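Local coordinates for hypothetical protein PA5026 (Pseudomonas aeruginosa, PDB 1SH8) that is of unknown function but is probably a thioesterase of the hotdog-fold superfamily, at residues G34-R39 with F69-D74. Numbering follows the deposited sequence.
Sequences GYVRLR and FLTSFD
Gly34, at the turn leading into strand 35-40 and with a positive phi of 76°, brings its CA to 5.8 Å from that of Ser72 in the last turn of helix 64-72. This joins a sheet strand to a helix within a hotdog-family domain, where a helix packs against an antiparallel sheet, with no residue of the other chain touching either segment. The backbone N of Gly34 donates to Ser72 OG at 2.9 Å, and an N-H...O angle of 165° makes the bond nearly straight. Ser72 OG lies anti to its own carbonyl carbon (chi1 -44°), and from there it also bonds Leu68 O, one turn back in the helix, so two partners grip the hydroxyl. Thr71 ties the same turn down a second time: its OG1 is hydrogen-bonded to Glu32 O, at the end of the preceding strand. Both polar links are buried. Beside these polar links, Val36 points toward the helix. The valine and threonine side chains meet at an oblique angle through one branch of Val36, whose CG1 lies 4.0 Å from Thr71 OG1 and 4.2 Å from Thr71 CG2.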
ATOM      1  N   GLY A  34     -18.595  10.520   9.835  1.00  9.11           N
ATOM      2  CA  GLY A  34     -18.636   9.190  10.415  1.00  8.42           C
ATOM      3  C   GLY A  34     -18.868   7.998   9.494  1.00  8.41           C
ATOM      4  O   GLY A  34     -18.900   6.869   9.969  1.00  8.51           O
ATOM      5  N   TYR A  35     -19.038   8.223   8.194  1.00  8.77           N
ATOM      6  CA  TYR A  35     -19.257   7.111   7.271  1.00  7.93           C
ATOM      7  C   TYR A  35     -18.819   7.403   5.842  1.00  8.17           C
ATOM      8  O   TYR A  35     -19.193   8.421   5.263  1.00  8.32           O
ATOM      9  CB  TYR A  35     -20.734   6.697   7.251  1.00  9.12           C
ATOM     10  CG  TYR A  35     -21.017   5.584   6.262  1.00  8.57           C
ATOM     11  CD1 TYR A  35     -20.600   4.272   6.517  1.00  9.22           C
ATOM     12  CD2 TYR A  35     -21.646   5.850   5.045  1.00  9.10           C
ATOM     13  CE1 TYR A  35     -20.800   3.250   5.578  1.00  9.49           C
ATOM     14  CE2 TYR A  35     -21.849   4.840   4.097  1.00  9.72           C
ATOM     15  CZ  TYR A  35     -21.425   3.544   4.371  1.00  9.43           C
ATOM     16  OH  TYR A  35     -21.631   2.551   3.440  1.00  9.82           O
ATOM     17  N   VAL A  36     -18.031   6.492   5.275  1.00  7.57           N
ATOM     18  CA  VAL A  36     -17.564   6.638   3.903  1.00  7.70           C
ATOM     19  C   VAL A  36     -17.605   5.288   3.197  1.00  8.35           C
ATOM     20  O   VAL A  36     -17.489   4.235   3.836  1.00  8.13           O
ATOM     21  CB  VAL A  36     -16.098   7.178   3.827  1.00  7.64           C
ATOM     22  CG1 VAL A  36     -15.983   8.498   4.583  1.00  8.12           C
ATOM     23  CG2 VAL A  36     -15.115   6.148   4.386  1.00  7.48           C
ATOM     24  N   ARG A  37     -17.796   5.330   1.884  1.00  6.97           N
ATOM     25  CA  ARG A  37     -17.797   4.126   1.058  1.00  8.49           C
ATOM     26  C   ARG A  37     -17.082   4.492  -0.233  1.00  8.38           C
ATOM     27  O   ARG A  37     -17.485   5.425  -0.930  1.00  8.12           O
ATOM     28  CB  ARG A  37     -19.220   3.639   0.747  1.00  8.24           C
ATOM     29  CG  ARG A  37     -19.222   2.348  -0.069  1.00  9.26           C
ATOM     30  CD  ARG A  37     -20.591   1.687  -0.123  1.00  8.20           C
ATOM     31  NE  ARG A  37     -21.553   2.388  -0.971  1.00  9.20           N
ATOM     32  CZ  ARG A  37     -22.600   3.078  -0.525  1.00 10.72           C
ATOM     33  NH1 ARG A  37     -22.834   3.186   0.777  1.00  9.69           N
ATOM     34  NH2 ARG A  37     -23.440   3.628  -1.392  1.00 11.02           N
ATOM     35  N   LEU A  38     -16.014   3.761  -0.536  1.00  7.26           N
ATOM     36  CA  LEU A  38     -15.214   4.018  -1.728  1.00  6.72           C
ATOM     37  C   LEU A  38     -15.208   2.818  -2.664  1.00  6.49           C
ATOM     38  O   LEU A  38     -15.460   1.685  -2.241  1.00  7.78           O
ATOM     39  CB  LEU A  38     -13.769   4.342  -1.327  1.00  7.46           C
ATOM     40  CG  LEU A  38     -13.546   5.307  -0.155  1.00  7.61           C
ATOM     41  CD1 LEU A  38     -12.048   5.387   0.134  1.00  8.45           C
ATOM     42  CD2 LEU A  38     -14.112   6.686  -0.476  1.00  7.87           C
ATOM     43  N   ARG A  39     -14.903   3.074  -3.932  1.00  7.35           N
ATOM     44  CA  ARG A  39     -14.848   2.028  -4.947  1.00  7.78           C
ATOM     45  C   ARG A  39     -13.597   2.171  -5.812  1.00  7.64           C
ATOM     46  O   ARG A  39     -13.285   3.261  -6.286  1.00  7.82           O
ATOM     47  CB  ARG A  39     -16.086   2.097  -5.852  1.00  9.11           C
ATOM     48  CG  ARG A  39     -16.123   1.005  -6.930  1.00 10.74           C
ATOM     49  CD  ARG A  39     -17.326   1.143  -7.868  1.00 11.52           C
ATOM     50  NE  ARG A  39     -17.186   2.276  -8.778  1.00 15.35           N
ATOM     51  CZ  ARG A  39     -17.905   3.392  -8.718  1.00 15.50           C
ATOM     52  NH1 ARG A  39     -18.836   3.545  -7.784  1.00 18.04           N
ATOM     53  NH2 ARG A  39     -17.693   4.361  -9.598  1.00 17.45           N
ATOM     54  N   PHE A  69     -11.572  11.500   7.819  1.00  8.54           N
ATOM     55  CA  PHE A  69     -11.013  12.739   8.359  1.00  9.02           C
ATOM     56  C   PHE A  69     -11.666  13.936   7.649  1.00  9.15           C
ATOM     57  O   PHE A  69     -12.080  14.904   8.287  1.00  9.44           O
ATOM     58  CB  PHE A  69      -9.492  12.761   8.135  1.00  9.51           C
ATOM     59  CG  PHE A  69      -8.905  14.147   8.039  1.00 10.86           C
ATOM     60  CD1 PHE A  69      -8.670  14.906   9.183  1.00 10.69           C
ATOM     61  CD2 PHE A  69      -8.606  14.698   6.798  1.00  9.66           C
ATOM     62  CE1 PHE A  69      -8.142  16.194   9.089  1.00 10.81           C
ATOM     63  CE2 PHE A  69      -8.078  15.985   6.694  1.00 11.29           C
ATOM     64  CZ  PHE A  69      -7.846  16.734   7.843  1.00 10.00           C
ATOM     65  N   LEU A  70     -11.750  13.861   6.324  1.00  7.94           N
ATOM     66  CA  LEU A  70     -12.354  14.932   5.532  1.00  8.22           C
ATOM     67  C   LEU A  70     -13.838  15.143   5.833  1.00  8.64           C
ATOM     68  O   LEU A  70     -14.331  16.271   5.784  1.00  9.02           O
ATOM     69  CB  LEU A  70     -12.188  14.651   4.036  1.00  7.99           C
ATOM     70  CG  LEU A  70     -10.791  14.845   3.442  1.00 10.02           C
ATOM     71  CD1 LEU A  70     -10.771  14.335   2.013  1.00  8.99           C
ATOM     72  CD2 LEU A  70     -10.409  16.323   3.491  1.00  9.18           C
ATOM     73  N   THR A  71     -14.558  14.069   6.138  1.00  7.98           N
ATOM     74  CA  THR A  71     -15.984  14.211   6.414  1.00  8.39           C
ATOM     75  C   THR A  71     -16.329  14.408   7.883  1.00  8.75           C
ATOM     76  O   THR A  71     -17.439  14.839   8.205  1.00 10.01           O
ATOM     77  CB  THR A  71     -16.786  12.978   5.942  1.00  8.32           C
ATOM     78  OG1 THR A  71     -16.460  11.848   6.765  1.00  8.88           O
ATOM     79  CG2 THR A  71     -16.489  12.665   4.485  1.00  8.36           C
ATOM     80  N   SER A  72     -15.384  14.122   8.773  1.00  8.54           N
ATOM     81  CA  SER A  72     -15.677  14.188  10.198  1.00  8.94           C
ATOM     82  C   SER A  72     -14.963  15.220  11.060  1.00 10.20           C
ATOM     83  O   SER A  72     -15.448  15.554  12.144  1.00 10.75           O
ATOM     84  CB  SER A  72     -15.452  12.801  10.806  1.00  9.42           C
ATOM     85  OG  SER A  72     -16.015  11.798   9.980  1.00  8.84           O
ATOM     86  N   PHE A  73     -13.823  15.718  10.598  1.00  9.32           N
ATOM     87  CA  PHE A  73     -13.066  16.681  11.388  1.00  9.87           C
ATOM     88  C   PHE A  73     -12.796  17.989  10.660  1.00  9.98           C
ATOM     89  O   PHE A  73     -13.010  18.096   9.454  1.00  9.92           O
ATOM     90  CB  PHE A  73     -11.729  16.061  11.805  1.00  9.93           C
ATOM     91  CG  PHE A  73     -11.871  14.794  12.594  1.00 10.88           C
ATOM     92  CD1 PHE A  73     -12.376  14.819  13.893  1.00 12.95           C
ATOM     93  CD2 PHE A  73     -11.518  13.569  12.034  1.00 11.86           C
ATOM     94  CE1 PHE A  73     -12.530  13.639  14.626  1.00 12.52           C
ATOM     95  CE2 PHE A  73     -11.668  12.387  12.757  1.00 12.61           C
ATOM     96  CZ  PHE A  73     -12.177  12.426  14.058  1.00 11.97           C
ATOM     97  N   ASP A  74     -12.344  18.985  11.426  1.00  9.32           N
ATOM     98  CA  ASP A  74     -11.972  20.291  10.885  1.00  9.42           C
ATOM     99  C   ASP A  74     -10.701  19.948  10.117  1.00  9.31           C
ATOM    100  O   ASP A  74      -9.646  19.751  10.720  1.00 10.04           O
ATOM    101  CB  ASP A  74     -11.644  21.249  12.031  1.00 10.09           C
ATOM    102  CG  ASP A  74     -11.241  22.629  11.545  1.00 10.31           C
ATOM    103  OD1 ASP A  74     -10.521  22.714  10.527  1.00  9.00           O
ATOM    104  OD2 ASP A  74     -11.635  23.622  12.199  1.00 11.16           O
TER